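PDB 2DC0: probable amidase from Thermus thermophilus, which is of unassigned reaction but belongs to the amidase family, with an alpha/beta fold built on one large mixed sheet flanked by helices. Local coordinates for residues A[24-28]-A[157-161]; A[75-79]-A[95-101]; A[233-238]-A[424-429]. All blocks are in the same frame, centred on the assembly; numbering follows the deposited sequence.

In the fold
All three contacts lie beside the large mixed sheet, but only interaction 3 includes one of its strands. Interaction 1 holds helix 17-30 against the turn that leads into strand 163-166. Interaction 2 lies between its two segments along the chain, at the crossover from strand 69-73 to helix 99-106. Their centres are about 22 Å apart, and their nearest atoms are about 13 Å apart. Interaction 3 comes later in the sequence and sits toward the other end of the sheet, beside edge strand 270-273. Its centre is about 31 Å from that of interaction 1 and about 35 Å from that of interaction 2. Interactions 2 and 3 lie on opposite sides of the chain's centre.

Interaction 1: A[24-28]-A[157-161]; sequences ALERA and LGIGL
Arg27 sets CG beside its backbone N (chi1 -59°), then bends at chi2 (-69°) and chi3 and brings the edge of its guanidinium to the backbone carbonyl of Leu157. Two nitrogens grip one oxygen. Arg27 NE donates to Leu157 O at 2.7 Å, with the N-H pointing fairly straight at it and the bond almost in line with the C=O direction. Arg27 NH2 donates to the same Leu157 O at 3.0 Å, less straight, and from above the carbonyl plane. The oxygen lies in the guanidinium plane.

Gly158, just past helix 149-157, has positive phi (84°) and closes the helix in a Schellman motif. Gly158 O then lies near the Arg27 stem, 3.8 Å from Arg27 CG. Ile159 is the centre of an inverse gamma turn, with a weak bond from Gly160 N back to Gly158 O.

The Ile159 side chain packs against helix 17-30 with both branches. Ile159 CG1 lies 4.0 Å from Arg27 CB. Ile159 CG2 meets Ala28 CB at 3.8 Å. Ala24, one turn earlier, sets its CB 3.7 Å from Gly160 N. Leu37 of strand 37-40 touches both Ala28 and Ile159, so this apolar patch continues toward the sheet.

The contact joins the flank of one helix to the C-terminal end of another. Carbonyl oxygens at a helix C-terminus carry partial negative charge, so the cationic Arg27 probably favours this end electrostatically as well as by its two hydrogen bonds.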
loop_
_atom_site.group_PDB
_atom_site.type_symbol
_atom_site.label_atom_id
_atom_site.label_comp_id
_atom_site.label_asym_id
_atom_site.label_seq_id
_atom_site.Cartn_x
_atom_site.Cartn_y
_atom_site.Cartn_z
ATOM N N ALA A 24 -6.453 40.787 -4.176
ATOM C CA ALA A 24 -5.340 39.861 -4.348
ATOM C C ALA A 24 -4.139 40.556 -4.985
ATOM O O ALA A 24 -3.003 40.345 -4.570
ATOM C CB ALA A 24 -5.776 38.673 -5.208
ATOM N N LEU A 25 -4.397 41.385 -5.994
ATOM C CA LEU A 25 -3.336 42.103 -6.691
ATOM C C LEU A 25 -2.664 43.165 -5.821
ATOM O O LEU A 25 -1.480 43.465 -6.002
ATOM C CB LEU A 25 -3.881 42.744 -7.970
ATOM C CG LEU A 25 -4.416 41.761 -9.020
ATOM C CD1 LEU A 25 -4.936 42.529 -10.237
ATOM C CD2 LEU A 25 -3.312 40.800 -9.435
ATOM N N GLU A 26 -3.411 43.741 -4.882
ATOM C CA GLU A 26 -2.830 44.745 -3.995
ATOM C C GLU A 26 -1.865 44.049 -3.046
ATOM O O GLU A 26 -0.773 44.549 -2.774
ATOM C CB GLU A 26 -3.916 45.468 -3.191
ATOM C CG GLU A 26 -4.838 46.342 -4.028
ATOM C CD GLU A 26 -5.746 47.226 -3.180
ATOM O OE1 GLU A 26 -6.281 46.733 -2.162
ATOM O OE2 GLU A 26 -5.937 48.407 -3.543
ATOM N N ARG A 27 -2.275 42.884 -2.552
ATOM C CA ARG A 27 -1.446 42.106 -1.641
ATOM C C ARG A 27 -0.194 41.607 -2.356
ATOM O O ARG A 27 0.895 41.606 -1.784
ATOM C CB ARG A 27 -2.233 40.913 -1.089
ATOM C CG ARG A 27 -3.502 41.281 -0.324
ATOM C CD ARG A 27 -3.194 41.972 0.996
ATOM N NE ARG A 27 -2.535 41.074 1.944
ATOM C CZ ARG A 27 -2.115 41.441 3.153
ATOM N NH1 ARG A 27 -2.283 42.693 3.568
ATOM N NH2 ARG A 27 -1.527 40.554 3.947
ATOM N N ALA A 28 -0.347 41.183 -3.608
ATOM C CA ALA A 28 0.790 40.689 -4.381
ATOM C C ALA A 28 1.802 41.808 -4.555
ATOM O O ALA A 28 3.008 41.597 -4.446
ATOM C CB ALA A 28 0.327 40.188 -5.749
ATOM N N LEU A 157 -0.531 35.292 2.886
ATOM C CA LEU A 157 -0.565 36.737 2.704
ATOM C C LEU A 157 -1.822 37.276 2.019
ATOM O O LEU A 157 -1.966 38.483 1.845
ATOM C CB LEU A 157 0.687 37.182 1.927
ATOM C CG LEU A 157 2.020 36.920 2.647
ATOM C CD1 LEU A 157 3.194 37.344 1.782
ATOM C CD2 LEU A 157 2.021 37.685 3.956
ATOM N N GLY A 158 -2.731 36.389 1.631
ATOM C CA GLY A 158 -3.949 36.837 0.981
ATOM C C GLY A 158 -3.797 37.071 -0.511
ATOM O O GLY A 158 -4.646 37.709 -1.130
ATOM N N ILE A 159 -2.710 36.579 -1.095
ATOM C CA ILE A 159 -2.492 36.721 -2.533
ATOM C C ILE A 159 -3.274 35.560 -3.137
ATOM O O ILE A 159 -2.714 34.517 -3.495
ATOM C CB ILE A 159 -0.994 36.607 -2.886
ATOM C CG1 ILE A 159 -0.197 37.653 -2.092
ATOM C CG2 ILE A 159 -0.792 36.825 -4.379
ATOM C CD1 ILE A 159 1.313 37.427 -2.065
ATOM N N GLY A 160 -4.585 35.750 -3.243
ATOM C CA GLY A 160 -5.446 34.690 -3.734
ATOM C C GLY A 160 -5.999 34.066 -2.468
ATOM O O GLY A 160 -5.365 34.168 -1.414
ATOM N N LEU A 161 -7.158 33.418 -2.555
ATOM C CA LEU A 161 -7.809 32.815 -1.388
ATOM C C LEU A 161 -7.369 31.380 -1.077
ATOM O O LEU A 161 -7.604 30.877 0.020
ATOM C CB LEU A 161 -9.330 32.845 -1.579
ATOM C CG LEU A 161 -9.979 34.227 -1.725
ATOM C CD1 LEU A 161 -11.467 34.086 -2.090
ATOM C CD2 LEU A 161 -9.827 34.974 -0.416
#

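Interaction 2: A[75-79]-A[95-101]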
loop_
_atom_site.group_PDB
_atom_site.type_symbol
_atom_site.label_atom_id
_atom_site.label_comp_id
_atom_site.label_asym_id
_atom_site.label_seq_id
_atom_site.Cartn_x
_atom_site.Cartn_y
_atom_site.Cartn_z
ATOM N N LEU A 75 3.975 23.763 -11.626
ATOM C CA LEU A 75 4.285 22.479 -12.253
ATOM C C LEU A 75 3.008 21.975 -12.917
ATOM O O LEU A 75 3.018 20.968 -13.626
ATOM C CB LEU A 75 4.811 21.457 -11.234
ATOM C CG LEU A 75 4.009 21.086 -9.980
ATOM C CD1 LEU A 75 2.799 20.236 -10.334
ATOM C CD2 LEU A 75 4.938 20.312 -9.044
ATOM N N PHE A 76 1.912 22.694 -12.670
ATOM C CA PHE A 76 0.598 22.394 -13.239
ATOM C C PHE A 76 0.370 23.351 -14.417
ATOM O O PHE A 76 0.365 24.572 -14.243
ATOM C CB PHE A 76 -0.525 22.657 -12.224
ATOM C CG PHE A 76 -0.637 21.634 -11.126
ATOM C CD1 PHE A 76 -1.156 20.366 -11.380
ATOM C CD2 PHE A 76 -0.276 21.960 -9.820
ATOM C CE1 PHE A 76 -1.319 19.438 -10.342
ATOM C CE2 PHE A 76 -0.433 21.043 -8.776
ATOM C CZ PHE A 76 -0.955 19.779 -9.036
ATOM N N PRO A 77 0.195 22.819 -15.631
ATOM C CA PRO A 77 -0.033 23.730 -16.756
ATOM C C PRO A 77 -1.369 24.462 -16.596
ATOM O O PRO A 77 -2.363 23.878 -16.164
ATOM C CB PRO A 77 -0.023 22.792 -17.958
ATOM C CG PRO A 77 0.974 21.749 -17.533
ATOM C CD PRO A 77 0.545 21.472 -16.113
ATOM N N VAL A 78 -1.378 25.748 -16.922
ATOM C CA VAL A 78 -2.592 26.552 -16.835
ATOM C C VAL A 78 -2.717 27.284 -18.167
ATOM O O VAL A 78 -1.734 27.817 -18.679
ATOM C CB VAL A 78 -2.505 27.587 -15.676
ATOM C CG1 VAL A 78 -3.693 28.533 -15.723
ATOM C CG2 VAL A 78 -2.464 26.868 -14.335
ATOM N N LYS A 79 -3.918 27.301 -18.733
ATOM C CA LYS A 79 -4.134 27.970 -20.011
ATOM C C LYS A 79 -3.702 29.430 -19.967
ATOM O O LYS A 79 -4.030 30.157 -19.024
ATOM C CB LYS A 79 -5.609 27.907 -20.414
ATOM C CG LYS A 79 -6.139 26.514 -20.694
ATOM C CD LYS A 79 -7.556 26.589 -21.240
ATOM C CE LYS A 79 -8.051 25.220 -21.682
ATOM N NZ LYS A 79 -9.401 25.293 -22.314
ATOM N N PRO A 95 0.721 18.890 -21.425
ATOM C CA PRO A 95 -0.442 19.444 -22.117
ATOM C C PRO A 95 -0.630 20.916 -21.747
ATOM O O PRO A 95 0.066 21.441 -20.872
ATOM C CB PRO A 95 -1.585 18.559 -21.626
ATOM C CG PRO A 95 -1.153 18.232 -20.226
ATOM C CD PRO A 95 0.307 17.904 -20.412
ATOM N N GLU A 96 -1.571 21.576 -22.414
ATOM C CA GLU A 96 -1.840 22.992 -22.168
ATOM C C GLU A 96 -2.425 23.255 -20.779
ATOM O O GLU A 96 -2.228 24.326 -20.205
ATOM C CB GLU A 96 -2.800 23.532 -23.235
ATOM C CG GLU A 96 -3.168 25.002 -23.055
ATOM C CD GLU A 96 -4.184 25.483 -24.080
ATOM O OE1 GLU A 96 -5.178 24.766 -24.315
ATOM O OE2 GLU A 96 -3.996 26.585 -24.636
ATOM N N GLU A 97 -3.143 22.273 -20.246
ATOM C CA GLU A 97 -3.767 22.415 -18.941
ATOM C C GLU A 97 -3.807 21.093 -18.188
ATOM O O GLU A 97 -4.137 20.050 -18.761
ATOM C CB GLU A 97 -5.188 22.944 -19.108
ATOM C CG GLU A 97 -5.974 23.026 -17.824
ATOM C CD GLU A 97 -7.378 23.541 -18.052
ATOM O OE1 GLU A 97 -8.100 22.947 -18.885
ATOM O OE2 GLU A 97 -7.761 24.538 -17.401
ATOM N N ALA A 98 -3.469 21.142 -16.903
ATOM C CA ALA A 98 -3.476 19.950 -16.065
ATOM C C ALA A 98 -4.915 19.604 -15.717
ATOM O O ALA A 98 -5.779 20.482 -15.648
ATOM C CB ALA A 98 -2.673 20.197 -14.790
ATOM N N ARG A 99 -5.176 18.321 -15.498
ATOM C CA ARG A 99 -6.524 17.881 -15.165
ATOM C C ARG A 99 -7.055 18.550 -13.905
ATOM O O ARG A 99 -8.217 18.959 -13.856
ATOM C CB ARG A 99 -6.562 16.365 -14.974
ATOM C CG ARG A 99 -7.965 15.827 -14.766
ATOM C CD ARG A 99 -8.761 15.895 -16.060
ATOM N NE ARG A 99 -10.140 15.437 -15.894
ATOM C CZ ARG A 99 -11.121 16.171 -15.376
ATOM N NH1 ARG A 99 -10.887 17.409 -14.967
ATOM N NH2 ARG A 99 -12.343 15.667 -15.267
ATOM N N ALA A 100 -6.215 18.656 -12.882
ATOM C CA ALA A 100 -6.640 19.273 -11.628
ATOM C C ALA A 100 -7.004 20.742 -11.815
ATOM O O ALA A 100 -7.898 21.258 -11.143
ATOM C CB ALA A 100 -5.546 19.128 -10.571
ATOM N N VAL A 101 -6.296 21.415 -12.718
ATOM C CA VAL A 101 -6.549 22.824 -13.014
ATOM C C VAL A 101 -7.898 22.953 -13.724
ATOM O O VAL A 101 -8.677 23.867 -13.448
ATOM C CB VAL A 101 -5.412 23.405 -13.899
ATOM C CG1 VAL A 101 -5.790 24.786 -14.433
ATOM C CG2 VAL A 101 -4.127 23.510 -13.072
HETATM O O HOH W 1 -0.311 26.239 -20.328
HETATM O O HOH W 2 -6.326 26.758 -17.114
#
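Phe76 and Pro77 pack against the start of helix 99-106, within a beta-alpha-beta unit. Strand 69-73 leads through a long loop to this helix, which returns to strand 110-115, parallel to the first and next to it in the sheet.

The Phe76 side chain can be followed outward. Phe76 CB lies 3.8 Å from Val101 CG2. The ring then turns an edge to the helix start, with Phe76 CD1 3.7 Å from Ala98 CB. Further out, Phe76 CE1 is 4.2 Å from Ala100 CB. One face of the ring is covered by its own neighbour, Leu75 CD1, over the centre. Leu164 of strand 163-166 and Leu193 also touch the Phe76 side chain.

Pro77 makes the backbone link. Pro77 O accepts from Ala98 N at 3.0 Å in a nearly straight bond, with the donor tilted from the carbonyl plane. Ala98 is the N-cap residue, so the bond ties the loop to the residue just before the helix. Glu97 CA adds a C-H...O contact to the same oxygen. Val78 CG2 meets Val101 CG1 at 3.9 Å, and the two side chains cross at about a right angle. Both also touch Val72 of strand 69-73.

Lys79 lies outside this core. Its aliphatic chain passes Glu96 and Glu97, but Lys79 NZ stays 4.4 Å from Glu97 OE1, too far for a salt bridge. Glu97 is paired instead with Arg102 and Arg105. These arginines probably balance much of the carboxylate's charge. One of two bridging waters accepts from Lys79 N at 3.0 Å and donates to Glu97 OE2 at 2.7 Å.

Interaction 3: A[233-238]-A[424-429]; sequences VQNPVF and ALGGWL
This is an apolar helix-on-sheet contact in an alpha/beta fold. Val233, Pro236 and Phe238, on the run into and along strand 237-240, meet helix 419-430 through Leu425, Trp428 and Leu429. The strand is next to last in the mixed sheet, between strands 350-354 and 270-273. No hydrogen bond crosses the contact.

Trp428 presents one face of its indole to the loop. Its CG is anti to the backbone N (chi1 -174°), which turns the ring so that Val233 and Pro236 lie over one face. Two CH-pi contacts fill that face. Pro236 CG sits 3.8 Å from the centroid of the Trp428 six-membered ring, almost straight above it. Val233 CG1 lies 3.8 Å from the centroid of the Trp428 five-membered ring and is more tilted. Arg432 makes a cation-pi contact with the same indole.

Phe238 continues the patch, with Trp428 CZ3 at the edge of its ring, 4.0 Å from Phe238 CE2. Leu352 of strand 350-354 touches both Phe238 and Leu429, linking the patch to the sheet. Leu425 fills the middle: its CD2 is 3.7 Å from Pro236 CB and 4.1 Å from Phe238 CZ.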
loop_
_atom_site.group_PDB
_atom_site.type_symbol
_atom_site.label_atom_id
_atom_site.label_comp_id
_atom_site.label_asym_id
_atom_site.label_seq_id
_atom_site.Cartn_x
_atom_site.Cartn_y
_atom_site.Cartn_z
ATOM N N VAL A 233 -17.872 14.630 15.105
ATOM C CA VAL A 233 -16.769 14.157 15.928
ATOM C C VAL A 233 -17.196 14.117 17.388
ATOM O O VAL A 233 -17.732 15.092 17.905
ATOM C CB VAL A 233 -15.537 15.076 15.799
ATOM C CG1 VAL A 233 -14.455 14.622 16.765
ATOM C CG2 VAL A 233 -15.016 15.054 14.373
ATOM N N GLN A 234 -16.945 12.987 18.042
ATOM C CA GLN A 234 -17.292 12.807 19.445
ATOM C C GLN A 234 -16.276 11.897 20.115
ATOM O O GLN A 234 -16.066 10.767 19.677
ATOM C CB GLN A 234 -18.687 12.185 19.582
ATOM C CG GLN A 234 -19.011 11.695 20.993
ATOM C CD GLN A 234 -20.313 10.901 21.066
ATOM O OE1 GLN A 234 -20.572 10.037 20.228
ATOM N NE2 GLN A 234 -21.123 11.176 22.087
ATOM N N ASN A 235 -15.636 12.389 21.170
ATOM C CA ASN A 235 -14.657 11.587 21.896
ATOM C C ASN A 235 -13.599 11.005 20.961
ATOM O O ASN A 235 -13.364 9.799 20.934
ATOM C CB ASN A 235 -15.373 10.461 22.639
ATOM C CG ASN A 235 -16.299 10.982 23.729
ATOM O OD1 ASN A 235 -17.352 10.404 24.005
ATOM N ND2 ASN A 235 -15.901 12.075 24.360
ATOM N N PRO A 236 -12.940 11.868 20.176
ATOM C CA PRO A 236 -11.908 11.396 19.252
ATOM C C PRO A 236 -10.760 10.730 20.005
ATOM O O PRO A 236 -10.414 11.136 21.116
ATOM C CB PRO A 236 -11.474 12.673 18.541
ATOM C CG PRO A 236 -11.656 13.719 19.605
ATOM C CD PRO A 236 -12.996 13.341 20.192
ATOM N N VAL A 237 -10.192 9.691 19.406
ATOM C CA VAL A 237 -9.071 8.974 20.005
ATOM C C VAL A 237 -7.881 9.201 19.079
ATOM O O VAL A 237 -7.900 8.791 17.919
ATOM C CB VAL A 237 -9.352 7.457 20.107
ATOM C CG1 VAL A 237 -8.151 6.745 20.716
ATOM C CG2 VAL A 237 -10.600 7.214 20.963
ATOM N N PHE A 238 -6.852 9.860 19.595
ATOM C CA PHE A 238 -5.667 10.160 18.807
ATOM C C PHE A 238 -4.485 9.304 19.219
ATOM O O PHE A 238 -4.204 9.149 20.407
ATOM C CB PHE A 238 -5.305 11.637 18.958
ATOM C CG PHE A 238 -6.346 12.576 18.414
ATOM C CD1 PHE A 238 -6.531 12.710 17.038
ATOM C CD2 PHE A 238 -7.132 13.337 19.277
ATOM C CE1 PHE A 238 -7.480 13.597 16.529
ATOM C CE2 PHE A 238 -8.085 14.226 18.779
ATOM C CZ PHE A 238 -8.259 14.357 17.401
ATOM N N ALA A 424 -12.638 16.022 9.127
ATOM C CA ALA A 424 -13.565 16.260 10.229
ATOM C C ALA A 424 -12.776 16.447 11.528
ATOM O O ALA A 424 -13.045 17.367 12.302
ATOM C CB ALA A 424 -14.540 15.085 10.366
ATOM N N LEU A 425 -11.802 15.574 11.769
ATOM C CA LEU A 425 -10.986 15.685 12.975
ATOM C C LEU A 425 -10.176 16.980 12.938
ATOM O O LEU A 425 -9.922 17.590 13.974
ATOM C CB LEU A 425 -10.049 14.479 13.106
ATOM C CG LEU A 425 -10.725 13.136 13.402
ATOM C CD1 LEU A 425 -9.744 11.998 13.132
ATOM C CD2 LEU A 425 -11.205 13.098 14.852
ATOM N N GLY A 426 -9.777 17.396 11.739
ATOM C CA GLY A 426 -9.021 18.627 11.605
ATOM C C GLY A 426 -9.870 19.821 12.010
ATOM O O GLY A 426 -9.391 20.746 12.671
ATOM N N GLY A 427 -11.140 19.799 11.613
ATOM C CA GLY A 427 -12.038 20.887 11.953
ATOM C C GLY A 427 -12.273 20.939 13.451
ATOM O O GLY A 427 -12.354 22.015 14.046
ATOM N N TRP A 428 -12.384 19.764 14.057
ATOM C CA TRP A 428 -12.602 19.655 15.493
ATOM C C TRP A 428 -11.415 20.262 16.237
ATOM O O TRP A 428 -11.586 21.030 17.193
ATOM C CB TRP A 428 -12.757 18.185 15.882
ATOM C CG TRP A 428 -13.120 17.977 17.318
ATOM C CD1 TRP A 428 -14.381 17.941 17.852
ATOM C CD2 TRP A 428 -12.216 17.768 18.407
ATOM N NE1 TRP A 428 -14.314 17.724 19.211
ATOM C CE2 TRP A 428 -12.998 17.622 19.578
ATOM C CE3 TRP A 428 -10.817 17.707 18.512
ATOM C CZ2 TRP A 428 -12.427 17.396 20.838
ATOM C CZ3 TRP A 428 -10.251 17.483 19.767
ATOM C CH2 TRP A 428 -11.058 17.339 20.914
ATOM N N LEU A 429 -10.210 19.922 15.790
ATOM C CA LEU A 429 -8.985 20.435 16.407
ATOM C C LEU A 429 -8.815 21.931 16.171
ATOM O O LEU A 429 -8.488 22.672 17.093
ATOM C CB LEU A 429 -7.768 19.683 15.859
ATOM C CG LEU A 429 -7.568 18.243 16.353
ATOM C CD1 LEU A 429 -6.584 17.515 15.438
ATOM C CD2 LEU A 429 -7.022 18.269 17.790
#